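Local coordinates for protein HAT1-interacting factor 1 (PDB 4NQ0) that chaperones histones H3 and H4 as a homodimeric component of the nuclear HAT-B acetyltransferase complex and also binds H2A-H2B dimers, at residues L63-A68 with G236-L241; V296-K301 with D338-N343; K278-E283 with E324-R329. All coordinates share one frame; numbering follows the deposited sequence.

The three contacts follow a stack of TPR-type helices towards the C-terminus. Contacts 1 and 3 are 20 Å apart between centres and are physically joined: Asp-237 OD1 of contact 1 forms a 2.8 Å salt bridge with Lys-278 NZ of contact 3, and Ile-240 CD1 packs 3.9 Å from Ala-282 CB. Contacts 2 and 3 share helix 323-344 but use different parts of it, with centres 21 Å apart and nearest atoms about 10 Å apart. Contacts 1 and 2 are separate, their centres 32 Å apart and their nearest atoms about 17 Å apart. Both segments of contact 3 and segment 296-301 of contact 2 fall in the region that interacts with the H2A-H2B dimer.

Contact 1: L63-A68 with G236-L241; sequences LFTIFA and GDVYIL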
ATOM      1  N   LEU A  63       9.256   1.632 -11.167  1.00 29.22           N
ATOM      2  CA  LEU A  63       8.999   2.868 -11.897  1.00 28.36           C
ATOM      3  C   LEU A  63       7.631   3.432 -11.529  1.00 28.33           C
ATOM      4  O   LEU A  63       7.471   4.640 -11.387  1.00 28.06           O
ATOM      5  CB  LEU A  63       9.088   2.662 -13.412  1.00 28.38           C
ATOM      6  CG  LEU A  63      10.504   2.418 -13.959  1.00 27.77           C
ATOM      7  CD1 LEU A  63      10.440   1.863 -15.356  1.00 27.38           C
ATOM      8  CD2 LEU A  63      11.343   3.685 -13.925  1.00 25.16           C
ATOM      9  N   PHE A  64       6.656   2.547 -11.361  1.00 27.87           N
ATOM     10  CA  PHE A  64       5.306   2.955 -10.989  1.00 27.94           C
ATOM     11  C   PHE A  64       5.216   3.337  -9.517  1.00 27.89           C
ATOM     12  O   PHE A  64       4.621   4.364  -9.164  1.00 27.66           O
ATOM     13  CB  PHE A  64       4.317   1.839 -11.356  1.00 28.13           C
ATOM     14  CG  PHE A  64       4.112   1.686 -12.841  1.00 27.71           C
ATOM     15  CD1 PHE A  64       3.075   2.351 -13.481  1.00 28.89           C
ATOM     16  CD2 PHE A  64       4.968   0.896 -13.604  1.00 27.86           C
ATOM     17  CE1 PHE A  64       2.880   2.222 -14.857  1.00 28.30           C
ATOM     18  CE2 PHE A  64       4.783   0.771 -14.973  1.00 27.92           C
ATOM     19  CZ  PHE A  64       3.742   1.426 -15.598  1.00 27.46           C
ATOM     20  N   THR A  65       5.857   2.553  -8.653  1.00 28.11           N
ATOM     21  CA  THR A  65       5.764   2.809  -7.204  1.00 28.40           C
ATOM     22  C   THR A  65       6.517   4.065  -6.770  1.00 28.65           C
ATOM     23  O   THR A  65       6.000   4.867  -5.981  1.00 28.57           O
ATOM     24  CB  THR A  65       6.211   1.594  -6.375  1.00 28.67           C
ATOM     25  OG1 THR A  65       7.607   1.343  -6.584  1.00 29.88           O
ATOM     26  CG2 THR A  65       5.402   0.366  -6.778  1.00 27.29           C
ATOM     27  N   ILE A  66       7.715   4.263  -7.311  1.00 28.98           N
ATOM     28  CA  ILE A  66       8.458   5.507  -7.086  1.00 29.56           C
ATOM     29  C   ILE A  66       7.691   6.707  -7.645  1.00 29.53           C
ATOM     30  O   ILE A  66       7.545   7.728  -6.964  1.00 29.74           O
ATOM     31  CB  ILE A  66       9.879   5.437  -7.694  1.00 30.29           C
ATOM     32  CG1 ILE A  66      10.706   4.366  -6.968  1.00 30.62           C
ATOM     33  CG2 ILE A  66      10.579   6.786  -7.591  1.00 30.92           C
ATOM     34  CD1 ILE A  66      11.910   3.918  -7.726  1.00 31.46           C
ATOM     35  N   PHE A  67       7.175   6.572  -8.871  1.00 29.55           N
ATOM     36  CA  PHE A  67       6.390   7.630  -9.515  1.00 29.80           C
ATOM     37  C   PHE A  67       5.203   7.998  -8.610  1.00 30.41           C
ATOM     38  O   PHE A  67       4.939   9.178  -8.360  1.00 31.09           O
ATOM     39  CB  PHE A  67       5.906   7.138 -10.893  1.00 29.42           C
ATOM     40  CG  PHE A  67       5.441   8.224 -11.867  1.00 28.75           C
ATOM     41  CD1 PHE A  67       5.197   9.543 -11.482  1.00 29.24           C
ATOM     42  CD2 PHE A  67       5.191   7.874 -13.188  1.00 26.86           C
ATOM     43  CE1 PHE A  67       4.743  10.478 -12.412  1.00 28.77           C
ATOM     44  CE2 PHE A  67       4.742   8.804 -14.118  1.00 27.78           C
ATOM     45  CZ  PHE A  67       4.522  10.104 -13.729  1.00 28.81           C
ATOM     46  N   ALA A  68       4.502   6.987  -8.105  1.00 30.58           N
ATOM     47  CA  ALA A  68       3.335   7.212  -7.260  1.00 31.20           C
ATOM     48  C   ALA A  68       3.709   7.933  -5.965  1.00 32.39           C
ATOM     49  O   ALA A  68       3.065   8.905  -5.588  1.00 32.36           O
ATOM     50  CB  ALA A  68       2.644   5.899  -6.951  1.00 30.62           C
ATOM     51  N   GLY A 236       1.799  -6.340  -0.606  1.00 28.40           N
ATOM     52  CA  GLY A 236       1.373  -5.818   0.692  1.00 27.46           C
ATOM     53  C   GLY A 236       1.809  -4.382   0.888  1.00 27.38           C
ATOM     54  O   GLY A 236       1.000  -3.530   1.280  1.00 26.63           O
ATOM     55  N   ASP A 237       3.084  -4.115   0.592  1.00 27.73           N
ATOM     56  CA  ASP A 237       3.663  -2.765   0.662  1.00 27.60           C
ATOM     57  C   ASP A 237       2.900  -1.788  -0.223  1.00 27.15           C
ATOM     58  O   ASP A 237       2.663  -0.639   0.165  1.00 27.07           O
ATOM     59  CB  ASP A 237       5.149  -2.770   0.241  1.00 28.28           C
ATOM     60  CG  ASP A 237       6.072  -3.351   1.301  1.00 30.14           C
ATOM     61  OD1 ASP A 237       5.663  -3.496   2.474  1.00 30.13           O
ATOM     62  OD2 ASP A 237       7.226  -3.661   0.949  1.00 31.38           O
ATOM     63  N   VAL A 238       2.499  -2.240  -1.411  1.00 26.62           N
ATOM     64  CA  VAL A 238       1.740  -1.382  -2.315  1.00 25.74           C
ATOM     65  C   VAL A 238       0.376  -1.046  -1.723  1.00 25.71           C
ATOM     66  O   VAL A 238      -0.084   0.109  -1.825  1.00 25.19           O
ATOM     67  CB  VAL A 238       1.576  -2.005  -3.705  1.00 25.88           C
ATOM     68  CG1 VAL A 238       0.559  -1.201  -4.551  1.00 24.79           C
ATOM     69  CG2 VAL A 238       2.943  -2.084  -4.395  1.00 25.49           C
ATOM     70  N   TYR A 239      -0.265  -2.034  -1.102  1.00 25.42           N
ATOM     71  CA  TYR A 239      -1.586  -1.814  -0.509  1.00 25.56           C
ATOM     72  C   TYR A 239      -1.502  -0.829   0.652  1.00 25.61           C
ATOM     73  O   TYR A 239      -2.387   0.014   0.801  1.00 26.64           O
ATOM     74  CB  TYR A 239      -2.257  -3.133  -0.081  1.00 25.30           C
ATOM     75  CG  TYR A 239      -2.968  -3.860  -1.205  1.00 25.87           C
ATOM     76  CD1 TYR A 239      -3.923  -3.215  -1.984  1.00 26.67           C
ATOM     77  CD2 TYR A 239      -2.707  -5.198  -1.474  1.00 25.82           C
ATOM     78  CE1 TYR A 239      -4.588  -3.873  -3.009  1.00 27.10           C
ATOM     79  CE2 TYR A 239      -3.359  -5.865  -2.496  1.00 26.32           C
ATOM     80  CZ  TYR A 239      -4.290  -5.199  -3.259  1.00 26.84           C
ATOM     81  OH  TYR A 239      -4.921  -5.867  -4.256  1.00 25.83           O
ATOM     82  N   ILE A 240      -0.448  -0.916   1.462  1.00 26.01           N
ATOM     83  CA  ILE A 240      -0.223   0.068   2.526  1.00 26.41           C
ATOM     84  C   ILE A 240      -0.095   1.476   1.939  1.00 26.94           C
ATOM     85  O   ILE A 240      -0.709   2.422   2.440  1.00 27.84           O
ATOM     86  CB  ILE A 240       1.039  -0.238   3.390  1.00 26.96           C
ATOM     87  CG1 ILE A 240       0.891  -1.552   4.182  1.00 26.46           C
ATOM     88  CG2 ILE A 240       1.322   0.917   4.355  1.00 27.49           C
ATOM     89  CD1 ILE A 240      -0.246  -1.569   5.220  1.00 28.13           C
ATOM     90  N   LEU A 241       0.690   1.625   0.881  1.00 27.27           N
ATOM     91  CA  LEU A 241       0.850   2.932   0.234  1.00 27.91           C
ATOM     92  C   LEU A 241      -0.482   3.436  -0.320  1.00 27.20           C
ATOM     93  O   LEU A 241      -0.820   4.593  -0.144  1.00 26.52           O
ATOM     94  CB  LEU A 241       1.866   2.867  -0.916  1.00 28.37           C
ATOM     95  CG  LEU A 241       2.990   3.901  -0.975  1.00 31.69           C
ATOM     96  CD1 LEU A 241       3.745   3.734  -2.318  1.00 32.62           C
ATOM     97  CD2 LEU A 241       2.525   5.356  -0.792  1.00 32.50           C
TER
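Thr-65 faces Val-238 and Leu-241 where two helices of the TPR-type stack come near each other, helix 61-77 and helix 229-248, the latter opening the predicted second TPR repeat. The closest pair is methyl to methyl, Thr-65 CG2 to Val-238 CG2 at 4.2 Å, a light touch with the nearest CA atoms, those of the same two residues, 7.6 Å apart. The denser packing lies on the other faces of helix 61-77. Phe-64 fits among Leu-209, Gln-212 and Leu-216 of helix 202-218 and also reaches Leu-49, while Ile-66 and Phe-67 press on Cys-45 of helix 38-51; large apolar groups suit those buried faces. On the looser side, facing helix 229-248, a small, partly polar threonine is in place. Its CG2 lies anti to its carbonyl carbon and supplies the methyl, whereas OG1, with chi1 65°, turns back to make a weak hydrogen bond with Glu-62 O one turn earlier. Ala-68 points the same way but is too short to touch: its CB stays 5.2 Å from Leu-241 CD1. Leu-241 approaches with a branch methyl, that same CD1 standing 4.4 Å from Thr-65 O.

Contact 2: V296-K301 with D338-N343; sequences VPAKDK and DEVQEN
Val-340 meets Ala-298 and Lys-301 near the open end of an antiparallel helical hairpin, where helix 298-316, in the predicted third TPR repeat, begins and helix 323-344 is about to finish. Along the second segment, Asp-338 first serves the helix itself, its O accepting the N-H of Glu-342. Glu-339 reaches one turn forward along its own helix: Asn-343 ND2 donates to Glu-339 OE2 at 3.2 Å, approaching from above the carboxylate plane, 44° out of it. Val-340 carries the contact with both branches. CG1, anti to the backbone N (chi1 174°), presses on Ala-298 CB at 3.5 Å, tighter than usual for two carbons; a residue as small as alanine suits a place where the backbones come this near, with CA atoms of the pair 6.1 Å apart. CG2 rests instead on the aliphatic part of Lys-301, 4.0 Å from its CD, and Leu-302 and Phe-305 of helix 298-316 also touch this valine. Gln-341 next lies against Leu-302 and Lys-306, and from Val-340 to Asn-343 the helix widens into a pi-type turn. Lysine therefore plays two roles: its extended methylenes pack on valine, while NZ continues to Val-293 O and Gln-344 OE1, so that a buried chain still delivers its charge to oxygen acceptors, which would be expected to stabilise it.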
ATOM      1  N   VAL A 296     -19.109   2.779  10.051  1.00 38.54           N
ATOM      2  CA  VAL A 296     -18.930   1.543  10.791  1.00 36.77           C
ATOM      3  C   VAL A 296     -19.552   1.727  12.174  1.00 36.33           C
ATOM      4  O   VAL A 296     -19.220   2.675  12.877  1.00 36.22           O
ATOM      5  CB  VAL A 296     -17.457   1.146  10.926  1.00 36.29           C
ATOM      6  CG1 VAL A 296     -17.340  -0.200  11.659  1.00 35.21           C
ATOM      7  CG2 VAL A 296     -16.786   1.084   9.546  1.00 34.95           C
ATOM      8  N   PRO A 297     -20.466   0.828  12.570  1.00 35.49           N
ATOM      9  CA  PRO A 297     -21.056   0.930  13.904  1.00 35.27           C
ATOM     10  C   PRO A 297     -19.996   0.882  14.995  1.00 34.12           C
ATOM     11  O   PRO A 297     -18.986   0.201  14.825  1.00 33.28           O
ATOM     12  CB  PRO A 297     -21.937  -0.319  13.995  1.00 35.27           C
ATOM     13  CG  PRO A 297     -22.221  -0.683  12.610  1.00 36.06           C
ATOM     14  CD  PRO A 297     -21.015  -0.310  11.820  1.00 35.46           C
ATOM     15  N   ALA A 298     -20.240   1.591  16.092  1.00 34.04           N
ATOM     16  CA  ALA A 298     -19.327   1.629  17.237  1.00 33.94           C
ATOM     17  C   ALA A 298     -18.917   0.244  17.705  1.00 33.38           C
ATOM     18  O   ALA A 298     -17.745  -0.001  18.005  1.00 33.03           O
ATOM     19  CB  ALA A 298     -19.966   2.385  18.395  1.00 34.51           C
ATOM     20  N   LYS A 299     -19.876  -0.666  17.760  1.00 33.72           N
ATOM     21  CA  LYS A 299     -19.596  -2.014  18.243  1.00 33.77           C
ATOM     22  C   LYS A 299     -18.503  -2.691  17.413  1.00 33.12           C
ATOM     23  O   LYS A 299     -17.596  -3.305  17.973  1.00 32.44           O
ATOM     24  CB  LYS A 299     -20.857  -2.871  18.251  1.00 34.25           C
ATOM     25  CG  LYS A 299     -20.771  -4.038  19.199  1.00 35.56           C
ATOM     26  N   ASP A 300     -18.596  -2.574  16.087  1.00 32.95           N
ATOM     27  CA  ASP A 300     -17.577  -3.132  15.191  1.00 32.68           C
ATOM     28  C   ASP A 300     -16.231  -2.428  15.365  1.00 31.38           C
ATOM     29  O   ASP A 300     -15.191  -3.076  15.316  1.00 30.77           O
ATOM     30  CB  ASP A 300     -18.034  -3.066  13.723  1.00 33.19           C
ATOM     31  CG  ASP A 300     -19.258  -3.949  13.441  1.00 36.21           C
ATOM     32  OD1 ASP A 300     -20.076  -3.580  12.568  1.00 38.42           O
ATOM     33  OD2 ASP A 300     -19.408  -5.017  14.090  1.00 39.89           O
ATOM     34  N   LYS A 301     -16.243  -1.110  15.565  1.00 30.65           N
ATOM     35  CA  LYS A 301     -15.000  -0.401  15.838  1.00 29.99           C
ATOM     36  C   LYS A 301     -14.331  -0.981  17.079  1.00 29.70           C
ATOM     37  O   LYS A 301     -13.148  -1.326  17.043  1.00 28.99           O
ATOM     38  CB  LYS A 301     -15.222   1.100  16.021  1.00 30.13           C
ATOM     39  CG  LYS A 301     -15.630   1.809  14.763  1.00 30.33           C
ATOM     40  CD  LYS A 301     -15.509   3.305  14.907  1.00 29.40           C
ATOM     41  CE  LYS A 301     -16.086   3.986  13.709  1.00 28.64           C
ATOM     42  NZ  LYS A 301     -15.805   5.424  13.705  1.00 29.01           N
ATOM     43  N   ASP A 338     -11.499   4.700  23.977  1.00 37.30           N
ATOM     44  CA  ASP A 338     -12.139   5.757  24.782  1.00 39.24           C
ATOM     45  C   ASP A 338     -13.109   6.607  23.959  1.00 39.95           C
ATOM     46  O   ASP A 338     -14.262   6.750  24.324  1.00 40.49           O
ATOM     47  CB  ASP A 338     -11.087   6.660  25.422  1.00 39.99           C
ATOM     48  CG  ASP A 338     -10.192   5.914  26.396  1.00 41.63           C
ATOM     49  OD1 ASP A 338      -9.088   6.418  26.663  1.00 44.19           O
ATOM     50  OD2 ASP A 338     -10.580   4.821  26.881  1.00 43.47           O
ATOM     51  N   GLU A 339     -12.631   7.169  22.856  1.00 40.91           N
ATOM     52  CA  GLU A 339     -13.465   7.990  21.970  1.00 42.45           C
ATOM     53  C   GLU A 339     -14.788   7.307  21.608  1.00 42.68           C
ATOM     54  O   GLU A 339     -15.852   7.903  21.744  1.00 43.66           O
ATOM     55  CB  GLU A 339     -12.694   8.340  20.696  1.00 42.73           C
ATOM     56  CG  GLU A 339     -13.531   8.972  19.569  1.00 44.51           C
ATOM     57  CD  GLU A 339     -14.049  10.362  19.904  1.00 47.37           C
ATOM     58  OE1 GLU A 339     -13.528  10.992  20.849  1.00 49.16           O
ATOM     59  OE2 GLU A 339     -14.978  10.828  19.209  1.00 50.30           O
ATOM     60  N   VAL A 340     -14.722   6.058  21.164  1.00 42.56           N
ATOM     61  CA  VAL A 340     -15.927   5.332  20.771  1.00 43.14           C
ATOM     62  C   VAL A 340     -16.813   4.980  21.973  1.00 44.28           C
ATOM     63  O   VAL A 340     -18.033   5.173  21.929  1.00 44.61           O
ATOM     64  CB  VAL A 340     -15.580   4.065  19.962  1.00 42.35           C
ATOM     65  CG1 VAL A 340     -16.828   3.225  19.691  1.00 41.79           C
ATOM     66  CG2 VAL A 340     -14.910   4.462  18.658  1.00 42.14           C
ATOM     67  N   GLN A 341     -16.214   4.487  23.052  1.00 45.19           N
ATOM     68  CA  GLN A 341     -17.002   4.126  24.232  1.00 46.60           C
ATOM     69  C   GLN A 341     -17.772   5.311  24.817  1.00 48.27           C
ATOM     70  O   GLN A 341     -18.909   5.146  25.257  1.00 48.60           O
ATOM     71  CB  GLN A 341     -16.143   3.447  25.311  1.00 46.51           C
ATOM     72  CG  GLN A 341     -16.399   1.944  25.424  1.00 47.42           C
ATOM     73  CD  GLN A 341     -15.213   1.154  25.974  1.00 48.28           C
ATOM     74  OE1 GLN A 341     -14.418   1.659  26.765  1.00 50.13           O
ATOM     75  NE2 GLN A 341     -15.102  -0.101  25.555  1.00 49.79           N
ATOM     76  N   GLU A 342     -17.169   6.499  24.787  1.00 49.84           N
ATOM     77  CA  GLU A 342     -17.757   7.687  25.407  1.00 51.64           C
ATOM     78  C   GLU A 342     -18.715   8.462  24.496  1.00 53.38           C
ATOM     79  O   GLU A 342     -19.729   8.971  24.969  1.00 54.29           O
ATOM     80  CB  GLU A 342     -16.652   8.635  25.890  1.00 51.98           C
ATOM     81  CG  GLU A 342     -15.697   8.032  26.917  1.00 51.15           C
ATOM     82  CD  GLU A 342     -16.256   7.992  28.335  1.00 51.11           C
ATOM     83  OE1 GLU A 342     -15.850   7.092  29.096  1.00 49.29           O
ATOM     84  OE2 GLU A 342     -17.077   8.865  28.702  1.00 52.20           O
ATOM     85  N   ASN A 343     -18.398   8.572  23.206  1.00 54.53           N
ATOM     86  CA  ASN A 343     -19.179   9.424  22.301  1.00 56.34           C
ATOM     87  C   ASN A 343     -20.074   8.662  21.332  1.00 57.08           C
ATOM     88  O   ASN A 343     -21.265   8.953  21.219  1.00 58.20           O
ATOM     89  CB  ASN A 343     -18.253  10.348  21.509  1.00 56.63           C
ATOM     90  CG  ASN A 343     -17.426  11.255  22.404  1.00 57.41           C
ATOM     91  OD1 ASN A 343     -17.715  11.421  23.590  1.00 58.04           O
ATOM     92  ND2 ASN A 343     -16.387  11.846  21.837  1.00 58.18           N
TER

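Contact 3: K278-E283 with E324-R329; sequences KVIQAE and ELQQAR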
ATOM      1  N   LYS A 278       5.523  -5.619  10.023  1.00 36.81           N
ATOM      2  CA  LYS A 278       4.590  -5.144   9.009  1.00 35.79           C
ATOM      3  C   LYS A 278       3.153  -5.513   9.367  1.00 34.64           C
ATOM      4  O   LYS A 278       2.234  -4.714   9.181  1.00 33.95           O
ATOM      5  CB  LYS A 278       5.000  -5.658   7.629  1.00 36.04           C
ATOM      6  CG  LYS A 278       6.285  -4.979   7.103  1.00 36.83           C
ATOM      7  CD  LYS A 278       6.633  -5.408   5.697  1.00 37.14           C
ATOM      8  CE  LYS A 278       7.756  -4.546   5.106  1.00 37.50           C
ATOM      9  NZ  LYS A 278       7.281  -3.185   4.713  1.00 35.67           N
ATOM     10  N   VAL A 279       2.965  -6.707   9.909  1.00 34.44           N
ATOM     11  CA  VAL A 279       1.655  -7.124  10.383  1.00 33.64           C
ATOM     12  C   VAL A 279       1.150  -6.128  11.421  1.00 33.30           C
ATOM     13  O   VAL A 279       0.042  -5.611  11.303  1.00 32.88           O
ATOM     14  CB  VAL A 279       1.695  -8.554  10.961  1.00 34.40           C
ATOM     15  CG1 VAL A 279       0.392  -8.887  11.692  1.00 33.52           C
ATOM     16  CG2 VAL A 279       1.954  -9.556   9.841  1.00 34.22           C
ATOM     17  N   ILE A 280       1.981  -5.843  12.420  1.00 33.74           N
ATOM     18  CA  ILE A 280       1.619  -4.938  13.511  1.00 33.50           C
ATOM     19  C   ILE A 280       1.322  -3.546  12.976  1.00 33.30           C
ATOM     20  O   ILE A 280       0.343  -2.917  13.364  1.00 33.16           O
ATOM     21  CB  ILE A 280       2.748  -4.824  14.575  1.00 34.29           C
ATOM     22  CG1 ILE A 280       2.992  -6.166  15.286  1.00 34.22           C
ATOM     23  CG2 ILE A 280       2.413  -3.749  15.602  1.00 33.86           C
ATOM     24  CD1 ILE A 280       1.814  -6.679  16.039  1.00 34.55           C
ATOM     25  N   GLN A 281       2.177  -3.063  12.086  1.00 33.42           N
ATOM     26  CA  GLN A 281       1.960  -1.766  11.447  1.00 33.03           C
ATOM     27  C   GLN A 281       0.602  -1.681  10.725  1.00 31.85           C
ATOM     28  O   GLN A 281      -0.123  -0.703  10.873  1.00 31.23           O
ATOM     29  CB  GLN A 281       3.094  -1.472  10.464  1.00 33.56           C
ATOM     30  CG  GLN A 281       2.867  -0.206   9.652  1.00 34.24           C
ATOM     31  CD  GLN A 281       3.994   0.100   8.699  1.00 35.45           C
ATOM     32  OE1 GLN A 281       4.525  -0.788   8.026  1.00 35.61           O
ATOM     33  NE2 GLN A 281       4.344   1.373   8.611  1.00 35.28           N
ATOM     34  N   ALA A 282       0.274  -2.709   9.947  1.00 31.18           N
ATOM     35  CA  ALA A 282      -0.990  -2.762   9.200  1.00 30.29           C
ATOM     36  C   ALA A 282      -2.224  -2.807  10.128  1.00 29.83           C
ATOM     37  O   ALA A 282      -3.232  -2.131   9.877  1.00 28.89           O
ATOM     38  CB  ALA A 282      -0.992  -3.959   8.265  1.00 29.70           C
ATOM     39  N   GLU A 283      -2.135  -3.590  11.203  1.00 30.19           N
ATOM     40  CA  GLU A 283      -3.196  -3.615  12.214  1.00 30.33           C
ATOM     41  C   GLU A 283      -3.432  -2.240  12.798  1.00 30.12           C
ATOM     42  O   GLU A 283      -4.575  -1.833  12.963  1.00 30.25           O
ATOM     43  CB  GLU A 283      -2.878  -4.578  13.349  1.00 30.95           C
ATOM     44  CG  GLU A 283      -2.799  -6.041  12.942  1.00 32.51           C
ATOM     45  CD  GLU A 283      -4.144  -6.748  12.902  1.00 34.92           C
ATOM     46  OE1 GLU A 283      -5.197  -6.061  12.930  1.00 34.80           O
ATOM     47  OE2 GLU A 283      -4.127  -8.008  12.834  1.00 36.03           O
ATOM     48  N   GLU A 324       9.188   2.220  21.990  1.00 46.99           N
ATOM     49  CA  GLU A 324       8.536   3.526  22.153  1.00 47.21           C
ATOM     50  C   GLU A 324       7.488   3.785  21.056  1.00 45.34           C
ATOM     51  O   GLU A 324       6.430   4.342  21.330  1.00 44.83           O
ATOM     52  CB  GLU A 324       9.551   4.679  22.220  1.00 48.64           C
ATOM     53  CG  GLU A 324      10.644   4.657  21.159  1.00 51.35           C
ATOM     54  CD  GLU A 324      11.952   4.037  21.656  1.00 55.40           C
ATOM     55  OE1 GLU A 324      12.541   4.590  22.610  1.00 58.37           O
ATOM     56  OE2 GLU A 324      12.391   3.008  21.082  1.00 57.53           O
ATOM     57  N   LEU A 325       7.783   3.371  19.829  1.00 44.29           N
ATOM     58  CA  LEU A 325       6.816   3.459  18.737  1.00 42.93           C
ATOM     59  C   LEU A 325       5.603   2.580  19.047  1.00 42.13           C
ATOM     60  O   LEU A 325       4.456   3.012  18.919  1.00 41.42           O
ATOM     61  CB  LEU A 325       7.445   2.992  17.428  1.00 42.79           C
ATOM     62  CG  LEU A 325       6.799   3.344  16.075  1.00 41.40           C
ATOM     63  CD1 LEU A 325       6.694   2.088  15.248  1.00 40.91           C
ATOM     64  CD2 LEU A 325       5.446   4.026  16.198  1.00 41.20           C
ATOM     65  N   GLN A 326       5.866   1.345  19.460  1.00 41.78           N
ATOM     66  CA  GLN A 326       4.794   0.403  19.749  1.00 41.00           C
ATOM     67  C   GLN A 326       3.979   0.875  20.960  1.00 40.86           C
ATOM     68  O   GLN A 326       2.763   0.720  20.983  1.00 39.78           O
ATOM     69  CB  GLN A 326       5.348  -1.005  19.988  1.00 41.37           C
ATOM     70  CG  GLN A 326       6.241  -1.566  18.868  1.00 42.06           C
ATOM     71  CD  GLN A 326       5.529  -1.726  17.539  1.00 42.41           C
ATOM     72  OE1 GLN A 326       4.325  -1.487  17.424  1.00 41.89           O
ATOM     73  NE2 GLN A 326       6.277  -2.144  16.522  1.00 41.77           N
ATOM     74  N   GLN A 327       4.650   1.464  21.946  1.00 41.53           N
ATOM     75  CA  GLN A 327       3.962   2.062  23.094  1.00 41.81           C
ATOM     76  C   GLN A 327       3.067   3.220  22.653  1.00 40.38           C
ATOM     77  O   GLN A 327       1.937   3.336  23.119  1.00 39.85           O
ATOM     78  CB  GLN A 327       4.961   2.540  24.161  1.00 43.66           C
ATOM     79  CG  GLN A 327       5.372   1.457  25.183  1.00 46.49           C
ATOM     80  CD  GLN A 327       6.620   1.822  25.998  1.00 50.19           C
ATOM     81  OE1 GLN A 327       7.185   2.915  25.851  1.00 53.22           O
ATOM     82  NE2 GLN A 327       7.053   0.901  26.857  1.00 51.56           N
ATOM     83  N   ALA A 328       3.575   4.066  21.758  1.00 39.49           N
ATOM     84  CA  ALA A 328       2.793   5.166  21.186  1.00 38.70           C
ATOM     85  C   ALA A 328       1.542   4.635  20.469  1.00 37.11           C
ATOM     86  O   ALA A 328       0.436   5.097  20.733  1.00 36.50           O
ATOM     87  CB  ALA A 328       3.649   5.999  20.229  1.00 38.73           C
ATOM     88  N   ARG A 329       1.718   3.642  19.600  1.00 36.29           N
ATOM     89  CA  ARG A 329       0.582   3.017  18.893  1.00 35.51           C
ATOM     90  C   ARG A 329      -0.473   2.477  19.855  1.00 35.46           C
ATOM     91  O   ARG A 329      -1.684   2.687  19.674  1.00 34.94           O
ATOM     92  CB  ARG A 329       1.064   1.882  17.991  1.00 34.83           C
ATOM     93  CG  ARG A 329       1.829   2.340  16.758  1.00 35.69           C
ATOM     94  CD  ARG A 329       2.405   1.140  16.023  1.00 36.82           C
ATOM     95  NE  ARG A 329       3.101   1.511  14.794  1.00 37.88           N
ATOM     96  CZ  ARG A 329       3.856   0.684  14.071  1.00 39.68           C
ATOM     97  NH1 ARG A 329       4.031  -0.585  14.437  1.00 40.78           N
ATOM     98  NH2 ARG A 329       4.445   1.127  12.968  1.00 40.85           N
TER
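Arg-329 lays one face of its guanidinium over the backbone of Gln-281, with NH1 3.8 Å from Gln-281 CA, while NH2 stands 3.9 Å from the CB of that glutamine. Leu-325 of the same helix covers the opposite face, its CD1 centred 3.3 Å from the guanidinium plane, so the flat group is sandwiched between the two helices. An arginine suits this place because its chain, extended from CG to NE, spans the gap between the axes of segments 278-283 and 324-329, 11.7 Å apart at closest. Gln-326, folded at chi2 (-62°), brings OE1 to NH1 of Arg-329 for a weak hydrogen bond of 3.1 Å, bent to 135°. Ile-280 contributes CG2, which lies anti to its backbone N and packs 3.5 Å from Gln-326 OE1. With an alanine in place of Arg-329, Gln-326 OE1 would probably lose this donor, and a gap would be likely to open between Leu-325 and Gln-281. The two segments run in nearly the same direction, 27° apart, as alternate helices of a helical solenoid do. Helix 298-316, between them in the chain, packs against both, Leu-312 touching Ile-280 and Gln-326, while Val-279 and Ala-282 turn to Leu-263 of helix 252-266.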